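Local coordinates for protein metallo-beta-lactamase 1 (Acinetobacter baumannii, PDB 5MMD) that probably hydrolyses beta-lactam antibiotics to substituted beta-amino acids with zinc as cofactor, as a periplasmic class B enzyme conferring antibiotic resistance, at residues 12-17 with 150-155; 48-53 with 83-88; 162-167 with 206-211. All blocks are in the same frame, centred on the assembly; numbering follows the deposited sequence.

Interaction 1 of 3, residues 12-17 with 150-155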
# COMPACT_ATOMS: atom_id res chain seq x y z
N GLU A 12 5.53 -1.16 -15.72
CA GLU A 12 6.82 -0.71 -15.19
C GLU A 12 6.84 0.79 -14.93
O GLU A 12 6.53 1.56 -15.84
CB GLU A 12 7.96 -1.08 -16.14
CG GLU A 12 9.32 -0.95 -15.52
CD GLU A 12 10.45 -1.05 -16.54
OE1 GLU A 12 11.18 -0.05 -16.71
OE2 GLU A 12 10.61 -2.12 -17.16
N ILE A 13 7.25 1.24 -13.75
CA ILE A 13 7.34 2.68 -13.47
C ILE A 13 8.76 3.18 -13.20
O ILE A 13 8.99 4.39 -13.24
CB ILE A 13 6.41 3.12 -12.28
CG1 ILE A 13 6.88 2.56 -10.92
CG2 ILE A 13 4.96 2.73 -12.56
CD1 ILE A 13 5.97 2.95 -9.77
N ASP A 14 9.69 2.26 -12.96
CA ASP A 14 11.10 2.55 -12.82
C ASP A 14 11.82 1.21 -12.97
O ASP A 14 11.18 0.19 -13.02
CB ASP A 14 11.40 3.22 -11.49
CG ASP A 14 12.74 3.91 -11.46
OD1 ASP A 14 13.55 3.79 -12.42
OD2 ASP A 14 13.00 4.58 -10.45
N ASN A 15 13.15 1.23 -13.09
CA ASN A 15 13.90 -0.02 -13.24
C ASN A 15 13.63 -0.91 -12.03
O ASN A 15 13.86 -0.52 -10.88
CB ASN A 15 15.41 0.25 -13.40
CG ASN A 15 15.78 0.91 -14.74
OD1 ASN A 15 15.08 0.77 -15.74
ND2 ASN A 15 16.89 1.62 -14.75
N GLY A 16 13.11 -2.10 -12.29
CA GLY A 16 12.77 -3.03 -11.23
C GLY A 16 11.69 -2.60 -10.27
O GLY A 16 11.62 -3.09 -9.14
N VAL A 17 10.80 -1.72 -10.72
CA VAL A 17 9.67 -1.34 -9.90
C VAL A 17 8.46 -1.34 -10.79
O VAL A 17 8.42 -0.63 -11.79
CB VAL A 17 9.85 0.02 -9.26
CG1 VAL A 17 8.65 0.32 -8.39
CG2 VAL A 17 11.13 0.07 -8.48
N PRO A 150 14.64 3.40 -0.76
CA PRO A 150 15.62 4.50 -0.68
C PRO A 150 16.48 4.59 -1.94
O PRO A 150 16.91 5.67 -2.38
CB PRO A 150 16.44 4.14 0.57
CG PRO A 150 16.10 2.74 0.92
CD PRO A 150 14.78 2.43 0.34
N SER A 151 16.69 3.45 -2.56
CA SER A 151 17.59 3.43 -3.68
C SER A 151 17.03 4.19 -4.89
O SER A 151 17.80 4.80 -5.63
CB SER A 151 17.93 2.00 -4.07
OG SER A 151 16.73 1.32 -4.32
N SER A 152 15.71 4.16 -5.10
CA SER A 152 15.11 4.90 -6.20
C SER A 152 14.27 6.10 -5.72
O SER A 152 13.66 6.78 -6.54
CB SER A 152 14.25 3.97 -7.07
OG SER A 152 13.48 3.11 -6.25
N LYS A 153 14.28 6.38 -4.42
CA LYS A 153 13.51 7.48 -3.82
C LYS A 153 12.02 7.45 -4.24
O LYS A 153 11.40 8.49 -4.54
CB LYS A 153 14.18 8.82 -4.15
CG LYS A 153 15.57 8.95 -3.53
CD LYS A 153 16.02 10.40 -3.36
CE LYS A 153 17.46 10.51 -2.85
NZ LYS A 153 17.71 9.70 -1.64
N ILE A 154 11.45 6.24 -4.22
CA ILE A 154 10.04 6.00 -4.50
C ILE A 154 9.32 5.77 -3.17
O ILE A 154 9.76 4.94 -2.35
CB ILE A 154 9.85 4.79 -5.47
CG1 ILE A 154 10.44 5.15 -6.84
CG2 ILE A 154 8.37 4.38 -5.55
CD1 ILE A 154 10.61 4.00 -7.85
N LEU A 155 8.28 6.53 -2.93
CA LEU A 155 7.46 6.33 -1.75
C LEU A 155 6.10 5.72 -2.13
O LEU A 155 5.34 6.31 -2.90
CB LEU A 155 7.25 7.63 -0.99
CG LEU A 155 6.45 7.42 0.32
CD1 LEU A 155 7.23 6.58 1.37
CD2 LEU A 155 6.07 8.78 0.91

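Interaction 2 of 3, residues 48-53 with 83-88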
# COMPACT_ATOMS: atom_id res chain seq x y z
N ILE A 48 4.39 -5.21 -2.53
CA ILE A 48 3.81 -4.20 -1.65
C ILE A 48 2.30 -4.07 -1.95
O ILE A 48 1.90 -3.47 -2.95
CB ILE A 48 4.49 -2.84 -1.78
CG1 ILE A 48 5.99 -2.97 -1.50
CG2 ILE A 48 3.81 -1.83 -0.85
CD1 ILE A 48 6.79 -1.63 -1.69
N ASP A 49 1.53 -4.66 -1.04
CA ASP A 49 0.05 -4.80 -1.04
C ASP A 49 -0.40 -5.83 -2.04
O ASP A 49 0.08 -5.87 -3.18
CB ASP A 49 -0.62 -3.45 -1.25
CG ASP A 49 -0.62 -2.63 0.00
OD1 ASP A 49 -0.37 -3.25 1.05
OD2 ASP A 49 -0.81 -1.41 -0.04
N THR A 50 -1.28 -6.74 -1.60
CA THR A 50 -1.80 -7.72 -2.52
C THR A 50 -2.81 -7.05 -3.44
O THR A 50 -3.32 -5.98 -3.17
CB THR A 50 -2.50 -8.90 -1.81
OG1 THR A 50 -3.80 -8.47 -1.35
CG2 THR A 50 -1.69 -9.44 -0.64
N PRO A 51 -3.08 -7.69 -4.57
CA PRO A 51 -4.23 -7.30 -5.39
C PRO A 51 -5.54 -7.52 -4.62
O PRO A 51 -5.54 -8.14 -3.56
CB PRO A 51 -4.11 -8.23 -6.61
CG PRO A 51 -2.63 -8.40 -6.78
CD PRO A 51 -2.14 -8.55 -5.31
N TRP A 52 -6.64 -7.02 -5.16
CA TRP A 52 -7.95 -7.05 -4.53
C TRP A 52 -8.66 -8.38 -4.62
O TRP A 52 -9.84 -8.44 -4.31
CB TRP A 52 -8.86 -6.00 -5.18
CG TRP A 52 -9.80 -5.29 -4.28
CD1 TRP A 52 -10.43 -5.76 -3.17
CD2 TRP A 52 -10.25 -3.94 -4.44
NE1 TRP A 52 -11.25 -4.80 -2.63
CE2 TRP A 52 -11.14 -3.66 -3.38
CE3 TRP A 52 -9.98 -2.94 -5.39
CZ2 TRP A 52 -11.78 -2.41 -3.25
CZ3 TRP A 52 -10.58 -1.71 -5.24
CH2 TRP A 52 -11.48 -1.45 -4.16
N SER A 53 -8.00 -9.44 -5.06
CA SER A 53 -8.65 -10.75 -5.17
C SER A 53 -7.63 -11.89 -5.15
O SER A 53 -6.44 -11.68 -5.49
CB SER A 53 -9.51 -10.85 -6.44
OG SER A 53 -8.72 -10.99 -7.62
N LYS A 83 -5.93 -4.37 -0.04
CA LYS A 83 -4.47 -4.56 0.13
C LYS A 83 -4.08 -5.89 0.78
O LYS A 83 -2.88 -6.26 0.82
CB LYS A 83 -3.91 -3.41 0.97
CG LYS A 83 -4.22 -2.02 0.51
CD LYS A 83 -3.88 -1.75 -0.98
CE LYS A 83 -4.20 -0.30 -1.34
NZ LYS A 83 -4.10 -0.10 -2.78
N THR A 84 -5.09 -6.63 1.27
CA THR A 84 -4.91 -7.87 1.99
C THR A 84 -5.66 -9.05 1.38
O THR A 84 -5.62 -10.13 1.94
CB THR A 84 -5.41 -7.78 3.45
OG1 THR A 84 -6.82 -7.47 3.45
CG2 THR A 84 -4.60 -6.72 4.24
N ALA A 85 -6.37 -8.87 0.27
CA ALA A 85 -7.23 -9.95 -0.20
C ALA A 85 -6.44 -11.21 -0.47
O ALA A 85 -6.98 -12.31 -0.36
CB ALA A 85 -8.04 -9.56 -1.47
N GLY A 86 -5.19 -11.07 -0.87
CA GLY A 86 -4.42 -12.22 -1.27
C GLY A 86 -3.61 -12.88 -0.18
O GLY A 86 -2.93 -13.88 -0.45
N ILE A 87 -3.66 -12.34 1.03
CA ILE A 87 -2.86 -12.90 2.13
C ILE A 87 -3.12 -14.39 2.37
O ILE A 87 -2.16 -15.15 2.51
CB ILE A 87 -3.06 -12.17 3.43
CG1 ILE A 87 -2.41 -10.80 3.30
CG2 ILE A 87 -2.43 -13.01 4.58
CD1 ILE A 87 -2.52 -9.92 4.46
N LYS A 88 -4.38 -14.81 2.37
CA LYS A 88 -4.71 -16.21 2.55
C LYS A 88 -4.10 -17.09 1.47
O LYS A 88 -3.51 -18.14 1.77
CB LYS A 88 -6.23 -16.44 2.58
CG LYS A 88 -6.60 -17.93 2.72
CD LYS A 88 -8.08 -18.21 2.64
CE LYS A 88 -8.76 -18.10 3.99
NZ LYS A 88 -10.18 -18.52 3.91

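Interaction 3 of 3, residues 162-167 with 206-211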
# COMPACT_ATOMS: atom_id res chain seq x y z
N ARG A 162 -3.47 10.42 -1.09
CA ARG A 162 -4.44 10.61 -2.15
C ARG A 162 -3.80 11.07 -3.46
O ARG A 162 -2.82 11.82 -3.46
CB ARG A 162 -5.49 11.62 -1.72
CG ARG A 162 -6.23 11.18 -0.45
CD ARG A 162 -7.11 9.95 -0.71
NE ARG A 162 -8.25 10.30 -1.56
CZ ARG A 162 -9.06 9.44 -2.17
NH1 ARG A 162 -8.89 8.11 -2.05
NH2 ARG A 162 -10.07 9.92 -2.88
N SER A 163 -4.41 10.64 -4.56
CA SER A 163 -3.97 11.06 -5.88
C SER A 163 -4.26 12.54 -6.11
O SER A 163 -5.20 13.12 -5.53
CB SER A 163 -4.65 10.22 -6.96
OG SER A 163 -6.00 10.59 -7.05
N LEU A 164 -3.45 13.16 -6.96
CA LEU A 164 -3.61 14.58 -7.21
C LEU A 164 -4.99 14.89 -7.80
O LEU A 164 -5.47 16.03 -7.69
CB LEU A 164 -2.55 15.13 -8.15
CG LEU A 164 -1.28 15.77 -7.58
CD1 LEU A 164 -0.57 16.46 -8.78
CD2 LEU A 164 -1.53 16.75 -6.45
N GLU A 165 -5.61 13.92 -8.47
CA GLU A 165 -6.91 14.15 -9.11
C GLU A 165 -8.10 14.10 -8.12
O GLU A 165 -9.24 14.43 -8.47
CB GLU A 165 -7.15 13.12 -10.23
CG GLU A 165 -6.20 13.26 -11.40
CD GLU A 165 -4.74 12.80 -11.11
OE1 GLU A 165 -4.51 11.88 -10.28
OE2 GLU A 165 -3.83 13.39 -11.75
N SER A 166 -7.81 13.72 -6.89
CA SER A 166 -8.82 13.60 -5.85
C SER A 166 -9.01 14.91 -5.13
O SER A 166 -8.04 15.52 -4.70
CB SER A 166 -8.41 12.52 -4.85
OG SER A 166 -8.34 11.25 -5.46
N SER A 167 -10.25 15.37 -5.04
CA SER A 167 -10.58 16.57 -4.29
C SER A 167 -10.79 16.30 -2.80
O SER A 167 -10.96 17.23 -2.01
CB SER A 167 -11.87 17.21 -4.84
OG SER A 167 -12.93 16.32 -4.50
N ASP A 206 4.47 12.81 -8.21
CA ASP A 206 5.70 13.15 -7.51
C ASP A 206 5.40 13.64 -6.10
O ASP A 206 4.37 13.35 -5.54
CB ASP A 206 6.49 14.18 -8.32
CG ASP A 206 5.76 15.51 -8.46
OD1 ASP A 206 4.75 15.80 -7.76
OD2 ASP A 206 6.24 16.28 -9.30
N PHE A 207 6.35 14.37 -5.52
CA PHE A 207 6.27 14.79 -4.14
C PHE A 207 4.99 15.58 -3.88
O PHE A 207 4.53 15.61 -2.73
CB PHE A 207 7.51 15.62 -3.78
CG PHE A 207 7.49 16.18 -2.38
CD1 PHE A 207 8.05 15.47 -1.33
CD2 PHE A 207 6.98 17.45 -2.13
CE1 PHE A 207 8.06 15.97 -0.06
CE2 PHE A 207 6.99 17.96 -0.84
CZ PHE A 207 7.53 17.22 0.19
N GLU A 208 4.40 16.18 -4.92
CA GLU A 208 3.18 16.97 -4.72
C GLU A 208 2.04 16.15 -4.07
O GLU A 208 1.18 16.71 -3.40
CB GLU A 208 2.67 17.60 -6.03
CG GLU A 208 1.52 18.62 -5.83
CD GLU A 208 1.10 19.35 -7.13
OE1 GLU A 208 1.55 18.92 -8.23
OE2 GLU A 208 0.34 20.37 -7.09
N LEU A 209 2.02 14.84 -4.26
CA LEU A 209 0.97 14.04 -3.68
C LEU A 209 0.97 14.14 -2.16
O LEU A 209 -0.10 14.10 -1.54
CB LEU A 209 1.08 12.58 -4.10
CG LEU A 209 0.34 12.24 -5.40
CD1 LEU A 209 0.88 12.94 -6.60
CD2 LEU A 209 0.40 10.72 -5.60
N LEU A 210 2.16 14.27 -1.57
CA LEU A 210 2.27 14.42 -0.13
C LEU A 210 1.68 15.75 0.35
O LEU A 210 0.93 15.77 1.35
CB LEU A 210 3.73 14.29 0.30
CG LEU A 210 4.44 12.98 -0.08
CD1 LEU A 210 5.80 12.90 0.60
CD2 LEU A 210 3.58 11.76 0.28
N LYS A 211 2.00 16.83 -0.36
CA LYS A 211 1.49 18.17 -0.03
C LYS A 211 -0.03 18.22 -0.23
O LYS A 211 -0.76 18.73 0.62
CB LYS A 211 2.16 19.25 -0.88
CG LYS A 211 3.66 19.41 -0.67
CD LYS A 211 4.28 20.65 -1.34
NZ LYS A 211 2.41 22.42 -1.67

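Interaction 1 of 3, residues 12-17 with 150-155
V17 O is held by two backbone donors, I13 N at 3.0 Å and a weaker D14 N at 3.4 Å, the two-to-one pairing that defines a classic beta bulge. It closes the hairpin between strands 9-14 and 17-26 at the edge of one sheet of the metallo-beta-lactamase sandwich, while I154 begins a strand of the other sheet. A type II turn runs from D14 to V17, and the positive phi of G16 (64°) suits a glycine there.

Across the sheets the evidence is van der Waals contact. V17 and I154 reach tip to tip, V17 CG2 lying 4.0 Å from I154 CD1. I154 CG1 is anti to its carbonyl carbon (chi1 -66°), and CD1 at the end of that branch also meets D14, whose side chain crosses it obliquely with OD2 3.6 Å from this methyl. Within its own sheet I154 packs on I149 and I196; from the hairpin, I13 reaches V198 of strand 196-199, a second link between the sheets.

The D14 carboxylate divides its two oxygens between turn and contact. OD1 accepts N15 N at 2.7 Å, with the donor above the carboxylate plane and the N-H bent to 142°, a bond that holds this oxygen against the turn. The other oxygen, D14 OD2, rests 3.7 Å from S152 CB.

Interaction 2 of 3, residues 48-53 with 83-88
This contact lies beside the dizinc site, where T50 and D49 of the loop after strand 44-48 meet K83, T84, A85 and G86, the residues directly following the zinc ligand D82. T50 carries the polar join. Its backbone N donates to K83 O at 2.9 Å, coming from above the carbonyl plane. Its hydroxyl is used twice: T50 OG1 accepts G86 N at 3.0 Å along a nearly straight N-H (166°), and donates to P51 O at 2.8 Å. The hydroxyl sits between the backbone N and the carbonyl carbon (chi1 76°), within range of both partners, and since all three residues are buried these bonds satisfy polar atoms inside the protein.

In sequence H78, H80 and D82 form the HXHXD signature of the metallo-beta-lactamase fold, and the contact joins the segment just after the signature to the loop that leaves strand 44-48. G86 lies in a type I turn from T84 to I87, beyond which helix 87-92 begins.

The methylenes of K83 run past the D49 carboxylate. A bend at chi2 (-51°) places K83 CD 3.2 Å from D49 OD2, whereas K83 NZ stands 4.5 Å from that oxygen, too far for a salt bridge. D49 OD2 is instead bonded to Y156 OH and T77 OG1, and K83 NZ to S34 OG, N35 O and G200 O. The K83 side chain also touches the zinc ligand C159.

Farther along, the A85 methyl presses on the backbone between W52 and S53: A85 CB is 3.4 Å from W52 C and 3.6 Å from S53 N. S53, at the N-cap of helix 54-66, bonds D56 N through OG.

Interaction 3 of 3, residues 162-167 with 206-211
R162 meets L209 through its backbone: R162 O lies 3.7 Å from L209 CG, a polar-to-apolar contact. Its side chain leads elsewhere, NE bonding G168 O, while R162 N is bonded to T213 OG1 one turn farther along helix 208-223.

S163 opens a type I turn that S166 closes, with S166 N donating to S163 O at 3.0 Å. The two hydroxyls add a second bridge, S163 OG to S166 OG at 2.9 Å.

L164, inside that turn, makes most of the contact. Its CG packs 3.7 Å from L209 CD1. The L164 and E208 side chains cross at about a right angle, the two leucine methyls against the glutamate: L164 CD1 reaches E208 OE1 at 3.3 Å, and L164 CD2 meets E208 CG at 3.6 Å. E208 CG is anti to its backbone N (chi1 -171°), which sets CG against that methyl, and the chain runs on extended. E208 N is bonded to D206 OD1 at 2.9 Å, a capping bond.

S166 O accepts from H212 NE2, a residue that binds a third zinc in a structure of this protein. The loop after strand 154-158 thus packs on the start of the C-terminal helix of the metallo-beta-lactamase fold, beside H212.

In the fold
Interaction 2 is nested within the loop closed by interaction 1, and interaction 3 opens after both. The centres lie 18 to 23 Å apart, so each samples a different part of the sandwich. Interaction 1 joins the two sheets; interaction 2 links the loop after strand 44-48 of the seven-stranded sheet to the segment following zinc ligand D82. Interactions 1 and 3 touch, L155 CD2 meeting L210 CD2 at 3.9 Å; interaction 1 includes the start of strand 154-158, and interaction 3 sets the loop that follows it against helix 208-223. Interactions 2 and 3 lie on opposite sides of the chain's centre. Interaction 2 thus sits beside the zinc ligands D82 and C159, while the other two join sheets and C-terminal helix elsewhere.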